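Local coordinates for response regulator receiver domain protein (CheY-like) (Methylobacillus flagellatus KT, PDB 3I42) that probably serves as a phosphoryl-accepting receiver module of the CheY type in two-component signal transduction, at residues 17-22 with 105-110; 51-56 with 78-83; 65-70 with 96-101. All blocks are in the same frame, centred on the assembly; numbering follows the deposited sequence.

In the fold
All three contacts belong to one alternating alpha/beta receiver fold built on a five-stranded parallel sheet. Interaction 2 pairs the middle strand 50-54 with its neighbour 79-84, the contact's centre about 3 Å from the chain's centre. Interactions 1 and 3 lie on opposite sides of that centre, their own centres about 21 Å apart. Interaction 1 meets the central strands where Lys105 NZ forms a 2.7 Å salt bridge with Asp54 OD2, at the predicted phosphorylation site, and where Phe19 CZ packs 3.5 Å from Phe52 CD1. Interaction 3, its centre about 8 Å from that of interaction 2, is joined to it by a probable hydrogen bond of 2.8 Å from Asp100 N to Phe80 O.

Interaction 1. Residues 17-22 with 105-110; sequences ETFKEL and KPIDIA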
loop_
_atom_site.group_PDB
_atom_site.type_symbol
_atom_site.label_atom_id
_atom_site.label_comp_id
_atom_site.label_asym_id
_atom_site.label_seq_id
_atom_site.Cartn_x
_atom_site.Cartn_y
_atom_site.Cartn_z
ATOM N N GLU A 17 1.334 -23.416 12.172
ATOM C CA GLU A 17 2.224 -23.654 13.294
ATOM C C GLU A 17 3.649 -23.129 13.060
ATOM O O GLU A 17 4.252 -22.551 13.960
ATOM C CB GLU A 17 2.238 -25.158 13.603
ATOM C CG GLU A 17 0.838 -25.737 13.975
ATOM C CD GLU A 17 0.830 -27.293 14.072
ATOM O OE1 GLU A 17 1.703 -27.936 13.428
ATOM O OE2 GLU A 17 -0.056 -27.873 14.778
ATOM N N THR A 18 4.182 -23.327 11.853
ATOM C CA THR A 18 5.512 -22.822 11.484
ATOM C C THR A 18 5.495 -21.313 11.601
ATOM O O THR A 18 6.303 -20.720 12.314
ATOM C CB THR A 18 5.872 -23.254 10.040
ATOM O OG1 THR A 18 5.978 -24.675 9.996
ATOM C CG2 THR A 18 7.200 -22.656 9.570
ATOM N N PHE A 19 4.533 -20.692 10.927
ATOM C CA PHE A 19 4.358 -19.249 10.981
ATOM C C PHE A 19 4.323 -18.790 12.435
ATOM O O PHE A 19 5.000 -17.867 12.808
ATOM C CB PHE A 19 3.031 -18.888 10.306
ATOM C CG PHE A 19 2.945 -17.475 9.835
ATOM C CD1 PHE A 19 2.213 -17.163 8.697
ATOM C CD2 PHE A 19 3.605 -16.449 10.503
ATOM C CE1 PHE A 19 2.131 -15.854 8.261
ATOM C CE2 PHE A 19 3.518 -15.136 10.069
ATOM C CZ PHE A 19 2.804 -14.842 8.951
ATOM N N LYS A 20 3.507 -19.451 13.246
ATOM C CA LYS A 20 3.387 -19.137 14.659
ATOM C C LYS A 20 4.733 -19.279 15.432
ATOM O O LYS A 20 5.035 -18.474 16.339
ATOM C CB LYS A 20 2.309 -20.033 15.228
ATOM C CG LYS A 20 2.076 -19.959 16.717
ATOM C CD LYS A 20 1.238 -21.182 17.058
ATOM C CE LYS A 20 0.446 -21.044 18.339
ATOM N NZ LYS A 20 1.315 -21.062 19.540
ATOM N N GLU A 21 5.528 -20.291 15.071
ATOM C CA GLU A 21 6.884 -20.491 15.637
ATOM C C GLU A 21 7.801 -19.325 15.314
ATOM O O GLU A 21 8.498 -18.797 16.172
ATOM C CB GLU A 21 7.521 -21.731 15.025
ATOM C CG GLU A 21 7.051 -23.073 15.553
ATOM C CD GLU A 21 8.012 -24.210 15.127
ATOM O OE1 GLU A 21 7.643 -25.033 14.236
ATOM O OE2 GLU A 21 9.151 -24.247 15.682
ATOM N N LEU A 22 7.789 -18.907 14.059
ATOM C CA LEU A 22 8.619 -17.802 13.651
ATOM C C LEU A 22 8.276 -16.532 14.408
ATOM O O LEU A 22 9.192 -15.839 14.875
ATOM C CB LEU A 22 8.492 -17.558 12.154
ATOM C CG LEU A 22 8.881 -18.632 11.130
ATOM C CD1 LEU A 22 8.637 -18.110 9.713
ATOM C CD2 LEU A 22 10.334 -19.138 11.307
ATOM N N LYS A 105 5.026 -15.601 0.107
ATOM C CA LYS A 105 5.496 -16.957 0.483
ATOM C C LYS A 105 6.715 -17.401 -0.356
ATOM O O LYS A 105 6.838 -17.022 -1.523
ATOM C CB LYS A 105 4.393 -18.000 0.366
ATOM C CG LYS A 105 3.260 -17.809 1.339
ATOM C CD LYS A 105 2.068 -18.604 0.862
ATOM C CE LYS A 105 0.752 -17.993 1.299
ATOM N NZ LYS A 105 -0.410 -18.719 0.706
ATOM N N PRO A 106 7.626 -18.194 0.241
ATOM C CA PRO A 106 7.572 -18.707 1.610
ATOM C C PRO A 106 8.009 -17.652 2.638
ATOM O O PRO A 106 8.856 -16.811 2.340
ATOM C CB PRO A 106 8.558 -19.855 1.570
ATOM C CG PRO A 106 9.610 -19.374 0.621
ATOM C CD PRO A 106 8.889 -18.564 -0.430
ATOM N N ILE A 107 7.394 -17.682 3.819
ATOM C CA ILE A 107 7.687 -16.714 4.874
ATOM C C ILE A 107 8.944 -17.126 5.647
ATOM O O ILE A 107 9.187 -18.308 5.890
ATOM C CB ILE A 107 6.473 -16.543 5.865
ATOM C CG1 ILE A 107 5.199 -16.062 5.136
ATOM C CG2 ILE A 107 6.786 -15.557 6.972
ATOM C CD1 ILE A 107 5.389 -14.846 4.224
ATOM N N ASP A 108 9.738 -16.148 6.053
ATOM C CA ASP A 108 10.874 -16.424 6.926
ATOM C C ASP A 108 11.136 -15.250 7.859
ATOM O O ASP A 108 10.592 -14.161 7.659
ATOM C CB ASP A 108 12.123 -16.822 6.102
ATOM C CG ASP A 108 12.622 -15.712 5.184
ATOM O OD1 ASP A 108 12.179 -14.546 5.304
ATOM O OD2 ASP A 108 13.483 -16.013 4.333
ATOM N N ILE A 109 11.974 -15.471 8.867
ATOM C CA ILE A 109 12.256 -14.470 9.900
ATOM C C ILE A 109 12.755 -13.136 9.350
ATOM O O ILE A 109 12.500 -12.086 9.949
ATOM C CB ILE A 109 13.212 -15.060 10.973
ATOM C CG1 ILE A 109 12.381 -15.647 12.107
ATOM C CG2 ILE A 109 14.191 -14.014 11.517
ATOM C CD1 ILE A 109 12.861 -16.982 12.549
ATOM N N ALA A 110 13.453 -13.169 8.213
ATOM C CA ALA A 110 14.067 -11.956 7.650
ATOM C C ALA A 110 13.020 -11.029 7.055
ATOM O O ALA A 110 13.164 -9.802 7.077
ATOM C CB ALA A 110 15.086 -12.309 6.575
#
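The turn of helix 13-25 at residues 17-22 faces the loop entering helix 109-119, with CA atoms 6.2 Å apart for Leu22 and Ile109 and 7.4 Å apart for Phe19 and Ile107. No hydrogen bond crosses; the contact is apolar and Leu22 has the largest share. Its CG stands anti to the carbonyl carbon (chi1 -61°) and CD1 anti to CA (chi2 180°), so the two methyls meet different partners. CD1 lies over the loop backbone, 3.9 Å from Ile107 O, and also approaches Ile107 CG2. CD2 meets Ile109 CD1 at 3.5 Å, a snug approach between two side chains that cross obliquely; Ile109 lies off the staggered positions here (chi1 -93°). Deeper in, Phe19 brings CE1 to 4.4 Å from Ile107 CG1. Asp108 points away and serves as N-cap of the following helix, while the peptide bond between Lys105 and Pro106 is cis, the Lys-Pro signature of receiver domains. Leu112 of helix 109-119 touches Phe19, Leu22 and Ile107 alike, linking the helix to both segments. Ile8 of strand 4-9 lies under Phe19, and Val83 of strand 79-84 under Ile107, placing the pair of helices against one face of the sheet.

Interaction 2. Residues 51-56 with 78-83; sequences VFIDLN and SKFVAV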
loop_
_atom_site.group_PDB
_atom_site.type_symbol
_atom_site.label_atom_id
_atom_site.label_comp_id
_atom_site.label_asym_id
_atom_site.label_seq_id
_atom_site.Cartn_x
_atom_site.Cartn_y
_atom_site.Cartn_z
ATOM N N VAL A 51 -2.408 -8.722 12.242
ATOM C CA VAL A 51 -3.209 -9.821 11.727
ATOM C C VAL A 51 -2.625 -10.213 10.373
ATOM O O VAL A 51 -2.515 -9.367 9.475
ATOM C CB VAL A 51 -4.716 -9.416 11.608
ATOM C CG1 VAL A 51 -5.567 -10.533 10.993
ATOM C CG2 VAL A 51 -5.284 -8.991 12.976
ATOM N N PHE A 52 -2.242 -11.482 10.229
ATOM C CA PHE A 52 -1.626 -11.971 8.973
ATOM C C PHE A 52 -2.631 -12.793 8.233
ATOM O O PHE A 52 -3.105 -13.799 8.766
ATOM C CB PHE A 52 -0.363 -12.814 9.214
ATOM C CG PHE A 52 0.723 -12.058 9.924
ATOM C CD1 PHE A 52 1.748 -11.468 9.205
ATOM C CD2 PHE A 52 0.706 -11.952 11.313
ATOM C CE1 PHE A 52 2.740 -10.760 9.833
ATOM C CE2 PHE A 52 1.694 -11.242 11.984
ATOM C CZ PHE A 52 2.714 -10.627 11.240
ATOM N N ILE A 53 -2.973 -12.351 7.022
ATOM C CA ILE A 53 -4.056 -12.988 6.270
ATOM C C ILE A 53 -3.544 -13.593 4.973
ATOM O O ILE A 53 -3.072 -12.871 4.103
ATOM C CB ILE A 53 -5.213 -11.985 5.959
ATOM C CG1 ILE A 53 -5.870 -11.490 7.242
ATOM C CG2 ILE A 53 -6.292 -12.639 5.094
ATOM C CD1 ILE A 53 -6.529 -10.136 7.092
ATOM N N ASP A 54 -3.641 -14.916 4.851
ATOM C CA ASP A 54 -3.446 -15.582 3.584
ATOM C C ASP A 54 -4.480 -15.086 2.595
ATOM O O ASP A 54 -5.656 -14.915 2.937
ATOM C CB ASP A 54 -3.555 -17.094 3.767
ATOM C CG ASP A 54 -2.916 -17.876 2.611
ATOM O OD1 ASP A 54 -3.313 -17.691 1.431
ATOM O OD2 ASP A 54 -2.002 -18.681 2.896
ATOM N N LEU A 55 -4.066 -14.826 1.365
ATOM C CA LEU A 55 -5.000 -14.231 0.426
ATOM C C LEU A 55 -5.945 -15.278 -0.170
ATOM O O LEU A 55 -6.948 -14.920 -0.810
ATOM C CB LEU A 55 -4.274 -13.435 -0.665
ATOM C CG LEU A 55 -3.559 -12.165 -0.232
ATOM C CD1 LEU A 55 -3.037 -11.415 -1.453
ATOM C CD2 LEU A 55 -4.428 -11.231 0.597
ATOM N N ASN A 56 -5.638 -16.557 0.078
ATOM C CA ASN A 56 -6.404 -17.700 -0.405
ATOM C C ASN A 56 -6.984 -18.441 0.766
ATOM O O ASN A 56 -6.279 -19.167 1.428
ATOM C CB ASN A 56 -5.473 -18.696 -1.106
ATOM C CG ASN A 56 -5.063 -18.262 -2.505
ATOM O OD1 ASN A 56 -5.870 -17.714 -3.268
ATOM N ND2 ASN A 56 -3.800 -18.541 -2.866
ATOM N N SER A 78 -5.703 -2.751 14.458
ATOM C CA SER A 78 -4.663 -3.717 14.146
ATOM C C SER A 78 -3.962 -3.288 12.879
ATOM O O SER A 78 -4.519 -2.530 12.092
ATOM C CB SER A 78 -5.271 -5.102 13.926
ATOM O OG SER A 78 -6.069 -5.488 15.029
ATOM N N LYS A 79 -2.742 -3.785 12.675
ATOM C CA LYS A 79 -2.096 -3.700 11.371
ATOM C C LYS A 79 -2.379 -5.009 10.689
ATOM O O LYS A 79 -2.398 -6.049 11.362
ATOM C CB LYS A 79 -0.603 -3.519 11.550
ATOM C CG LYS A 79 -0.223 -2.274 12.345
ATOM C CD LYS A 79 -0.135 -1.061 11.475
ATOM C CE LYS A 79 -1.345 -0.162 11.693
ATOM N NZ LYS A 79 -1.030 1.270 11.426
ATOM N N PHE A 80 -2.628 -4.950 9.377
ATOM C CA PHE A 80 -3.085 -6.090 8.589
ATOM C C PHE A 80 -2.055 -6.354 7.531
ATOM O O PHE A 80 -1.668 -5.427 6.823
ATOM C CB PHE A 80 -4.464 -5.809 7.918
ATOM C CG PHE A 80 -5.581 -5.635 8.914
ATOM C CD1 PHE A 80 -6.271 -6.725 9.386
ATOM C CD2 PHE A 80 -5.898 -4.366 9.419
ATOM C CE1 PHE A 80 -7.267 -6.587 10.373
ATOM C CE2 PHE A 80 -6.911 -4.196 10.382
ATOM C CZ PHE A 80 -7.585 -5.326 10.864
ATOM N N VAL A 81 -1.651 -7.624 7.406
ATOM C CA VAL A 81 -0.560 -8.041 6.522
ATOM C C VAL A 81 -1.108 -9.060 5.544
ATOM O O VAL A 81 -1.713 -10.041 5.965
ATOM C CB VAL A 81 0.573 -8.753 7.341
ATOM C CG1 VAL A 81 1.818 -8.947 6.494
ATOM C CG2 VAL A 81 0.896 -7.973 8.607
ATOM N N ALA A 82 -0.898 -8.841 4.247
ATOM C CA ALA A 82 -1.305 -9.782 3.203
ATOM C C ALA A 82 -0.203 -10.792 3.010
ATOM O O ALA A 82 0.961 -10.423 2.870
ATOM C CB ALA A 82 -1.511 -9.073 1.886
ATOM N N VAL A 83 -0.567 -12.056 2.920
ATOM C CA VAL A 83 0.422 -13.089 2.717
ATOM C C VAL A 83 0.036 -13.800 1.440
ATOM O O VAL A 83 -0.999 -14.456 1.383
ATOM C CB VAL A 83 0.441 -14.071 3.906
ATOM C CG1 VAL A 83 1.360 -15.250 3.621
ATOM C CG2 VAL A 83 0.819 -13.327 5.210
#
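Five backbone hydrogen bonds join the two segments in a parallel ladder. Ile53 is held through both its polar atoms: its N gives the straightest bond, 2.8 Å to Val81 O at 174°, and its O accepts from Val83 N at 2.9 Å from above the carbonyl plane. Val51 is gripped in the same way, its N donating to Lys79 O and its O accepting from Val81 N. Past the strand end, Leu55 N still reaches Val83 O, a longer 3.1 Å.

Side chains of neighbouring strands run alongside each other. On one face Phe52 points the same way as Val81, and its CD1 comes within 3.5 Å of Val81 CB. On the other, Phe80 CD1 lies beside Val51 CB at 3.8 Å and also reaches Ile53 CD1, while Leu55 CD2 rests on Ala82 CB. These strands flank helix 62-71 in the sequence, forming a beta-alpha-beta unit at the heart of the CheY-like sheet, and Asp54, the predicted phosphorylation site, is the last residue of strand 50-54. With CG anti to the backbone N (chi1 -161°), Asp54 OD1 accepts from Asn56 N at 2.9 Å through the anti lone pair, an Asx turn that would fix the carboxylate's rotation.

Asp54 OD2 pairs with Lys105, whose charge probably eases the repulsion between Asp54 and the nearby Glu10 carboxylate. The Phe52 ring meets Phe19 and is backed by Leu112 and Leu116 of helix 109-119; an alanine here would lose the ring against Val81 and these helical residues and would probably loosen the core on that face. Phe80 is covered by Val66, Leu69 and Arg70 of helix 62-71, while Val81 is flanked by Phe101 and Leu103 of the adjoining edge strand 101-104.

Interaction 3. Residues 65-70 with 96-101; sequences LVKQLR and CELFDF
A charged and hydrogen-bonded grip over a small apolar core ties helix 62-71 to the end of helix 93-98 and the turn that follows it, on the flank of the receiver fold. Arg70 provides the polar part. Its chain is extended from CG to NE, which gives it the reach, and the last torsion turns the guanidinium side-on to Leu98 O (chi4 -76°). Two nitrogens close on that one atom: NE at 2.9 Å, in the carbonyl plane and on a lone pair, and NH2 at 2.7 Å from above that plane. Leu98 O lies only 5° out of the guanidinium plane for both bonds. Since Phe99 is the first residue to leave helical geometry, this carbonyl stands at the helix's C-terminal end, where the positive guanidinium would probably be favoured. The same NH2 meets Asp100 tip to tip in a salt bridge, 3.2 Å to OD2 with a weak bond to OD1, the guanidinium and carboxylate planes nearly perpendicular at 87°.

Beneath this lies the apolar layer. Val66 sets CG1 in the crowded position between the backbone N and the carbonyl carbon, and CG1 sits over one face of the Phe99 ring, a CH-pi contact of 4.2 Å to the centroid. Val66 CG1 also packs against Leu98 CB at 4.0 Å. Leu98 CD1, on the outer side, lies against Lys67 CE at 3.6 Å, the two chains crossing at about a right angle while Lys67 NZ goes on to Glu94.

Asp100 OD2 also accepts from Phe80 N of strand 79-84, so the salt bridge is fastened to the sheet. Phe99 reaches Ile53 and Ala82 of the central strands, Leu65 packs on Ala39 of helix 36-45, and helix 93-98 joins a second subunit through a disulfide between Cys96 and Cys96 of that chain.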
loop_
_atom_site.group_PDB
_atom_site.type_symbol
_atom_site.label_atom_id
_atom_site.label_comp_id
_atom_site.label_asym_id
_atom_site.label_seq_id
_atom_site.Cartn_x
_atom_site.Cartn_y
_atom_site.Cartn_z
ATOM N N LEU A 65 -11.972 -10.559 3.319
ATOM C CA LEU A 65 -11.870 -10.686 4.779
ATOM C C LEU A 65 -11.322 -9.428 5.461
ATOM O O LEU A 65 -11.822 -9.027 6.504
ATOM C CB LEU A 65 -11.061 -11.923 5.207
ATOM C CG LEU A 65 -10.932 -12.101 6.720
ATOM C CD1 LEU A 65 -12.301 -12.381 7.391
ATOM C CD2 LEU A 65 -9.994 -13.244 7.020
ATOM N N VAL A 66 -10.292 -8.799 4.906
ATOM C CA VAL A 66 -9.696 -7.657 5.614
ATOM C C VAL A 66 -10.702 -6.477 5.686
ATOM O O VAL A 66 -10.748 -5.759 6.674
ATOM C CB VAL A 66 -8.342 -7.234 5.015
ATOM C CG1 VAL A 66 -8.527 -6.575 3.706
ATOM C CG2 VAL A 66 -7.601 -6.286 5.972
ATOM N N LYS A 67 -11.522 -6.317 4.655
ATOM C CA LYS A 67 -12.601 -5.315 4.673
ATOM C C LYS A 67 -13.569 -5.549 5.806
ATOM O O LYS A 67 -13.990 -4.582 6.428
ATOM C CB LYS A 67 -13.390 -5.323 3.383
ATOM C CG LYS A 67 -12.643 -4.858 2.195
ATOM C CD LYS A 67 -13.538 -4.982 0.957
ATOM C CE LYS A 67 -12.808 -4.478 -0.271
ATOM N NZ LYS A 67 -13.215 -5.276 -1.476
ATOM N N GLN A 68 -13.914 -6.811 6.091
ATOM C CA GLN A 68 -14.779 -7.128 7.254
ATOM C C GLN A 68 -14.117 -6.839 8.587
ATOM O O GLN A 68 -14.729 -6.236 9.476
ATOM C CB GLN A 68 -15.258 -8.593 7.300
ATOM C CG GLN A 68 -15.673 -9.294 5.988
ATOM C CD GLN A 68 -16.602 -8.471 5.104
ATOM O OE1 GLN A 68 -17.660 -8.041 5.553
ATOM N NE2 GLN A 68 -16.217 -8.270 3.825
ATOM N N LEU A 69 -12.877 -7.300 8.750
ATOM C CA LEU A 69 -12.145 -7.141 10.018
ATOM C C LEU A 69 -11.899 -5.680 10.375
ATOM O O LEU A 69 -12.037 -5.293 11.542
ATOM C CB LEU A 69 -10.806 -7.904 9.980
ATOM C CG LEU A 69 -10.835 -9.410 9.721
ATOM C CD1 LEU A 69 -9.398 -9.984 9.636
ATOM C CD2 LEU A 69 -11.634 -10.147 10.795
ATOM N N ARG A 70 -11.558 -4.871 9.377
ATOM C CA ARG A 70 -11.407 -3.433 9.579
ATOM C C ARG A 70 -12.684 -2.758 10.088
ATOM O O ARG A 70 -12.618 -1.737 10.783
ATOM C CB ARG A 70 -10.996 -2.754 8.285
ATOM C CG ARG A 70 -9.513 -2.878 7.956
ATOM C CD ARG A 70 -9.107 -1.864 6.888
ATOM N NE ARG A 70 -7.697 -2.000 6.538
ATOM C CZ ARG A 70 -6.692 -1.574 7.299
ATOM N NH1 ARG A 70 -6.925 -0.978 8.477
ATOM N NH2 ARG A 70 -5.447 -1.765 6.888
ATOM N N CYS A 96 -3.420 -3.077 -2.123
ATOM C CA CYS A 96 -2.521 -1.979 -1.762
ATOM C C CYS A 96 -3.147 -1.029 -0.728
ATOM O O CYS A 96 -2.495 -0.630 0.249
ATOM C CB CYS A 96 -2.123 -1.206 -3.016
ATOM S SG CYS A 96 -1.046 -2.121 -4.164
ATOM N N GLU A 97 -4.428 -0.707 -0.901
ATOM C CA GLU A 97 -5.057 0.277 -0.019
ATOM C C GLU A 97 -5.418 -0.279 1.349
ATOM O O GLU A 97 -5.280 0.422 2.349
ATOM C CB GLU A 97 -6.270 0.900 -0.700
ATOM C CG GLU A 97 -5.883 1.688 -1.949
ATOM C CD GLU A 97 -7.065 2.181 -2.741
ATOM O OE1 GLU A 97 -8.121 1.532 -2.656
ATOM O OE2 GLU A 97 -6.936 3.205 -3.453
ATOM N N LEU A 98 -5.875 -1.526 1.391
ATOM C CA LEU A 98 -6.467 -2.099 2.618
ATOM C C LEU A 98 -5.525 -2.894 3.520
ATOM O O LEU A 98 -5.862 -3.175 4.681
ATOM C CB LEU A 98 -7.653 -2.981 2.242
ATOM C CG LEU A 98 -8.925 -2.287 1.760
ATOM C CD1 LEU A 98 -9.640 -3.206 0.802
ATOM C CD2 LEU A 98 -9.801 -1.934 2.953
ATOM N N PHE A 99 -4.364 -3.291 2.998
ATOM C CA PHE A 99 -3.359 -3.914 3.883
ATOM C C PHE A 99 -2.267 -2.916 4.202
ATOM O O PHE A 99 -2.010 -1.999 3.435
ATOM C CB PHE A 99 -2.739 -5.129 3.242
ATOM C CG PHE A 99 -3.643 -6.290 3.149
ATOM C CD1 PHE A 99 -3.775 -7.172 4.223
ATOM C CD2 PHE A 99 -4.339 -6.539 1.974
ATOM C CE1 PHE A 99 -4.616 -8.280 4.138
ATOM C CE2 PHE A 99 -5.197 -7.645 1.876
ATOM C CZ PHE A 99 -5.331 -8.523 2.958
ATOM N N ASP A 100 -1.627 -3.094 5.343
ATOM C CA ASP A 100 -0.563 -2.199 5.761
ATOM C C ASP A 100 0.815 -2.734 5.346
ATOM O O ASP A 100 1.732 -1.953 5.089
ATOM C CB ASP A 100 -0.638 -2.013 7.283
ATOM C CG ASP A 100 -1.994 -1.475 7.742
ATOM O OD1 ASP A 100 -2.325 -0.326 7.388
ATOM O OD2 ASP A 100 -2.721 -2.206 8.447
ATOM N N PHE A 101 0.946 -4.058 5.302
ATOM C CA PHE A 101 2.207 -4.726 4.964
ATOM C C PHE A 101 1.906 -5.922 4.103
ATOM O O PHE A 101 0.801 -6.441 4.087
ATOM C CB PHE A 101 2.989 -5.186 6.228
ATOM C CG PHE A 101 3.200 -4.099 7.255
ATOM C CD1 PHE A 101 4.280 -3.233 7.171
ATOM C CD2 PHE A 101 2.312 -3.943 8.308
ATOM C CE1 PHE A 101 4.448 -2.228 8.111
ATOM C CE2 PHE A 101 2.492 -2.943 9.274
ATOM C CZ PHE A 101 3.543 -2.088 9.175
#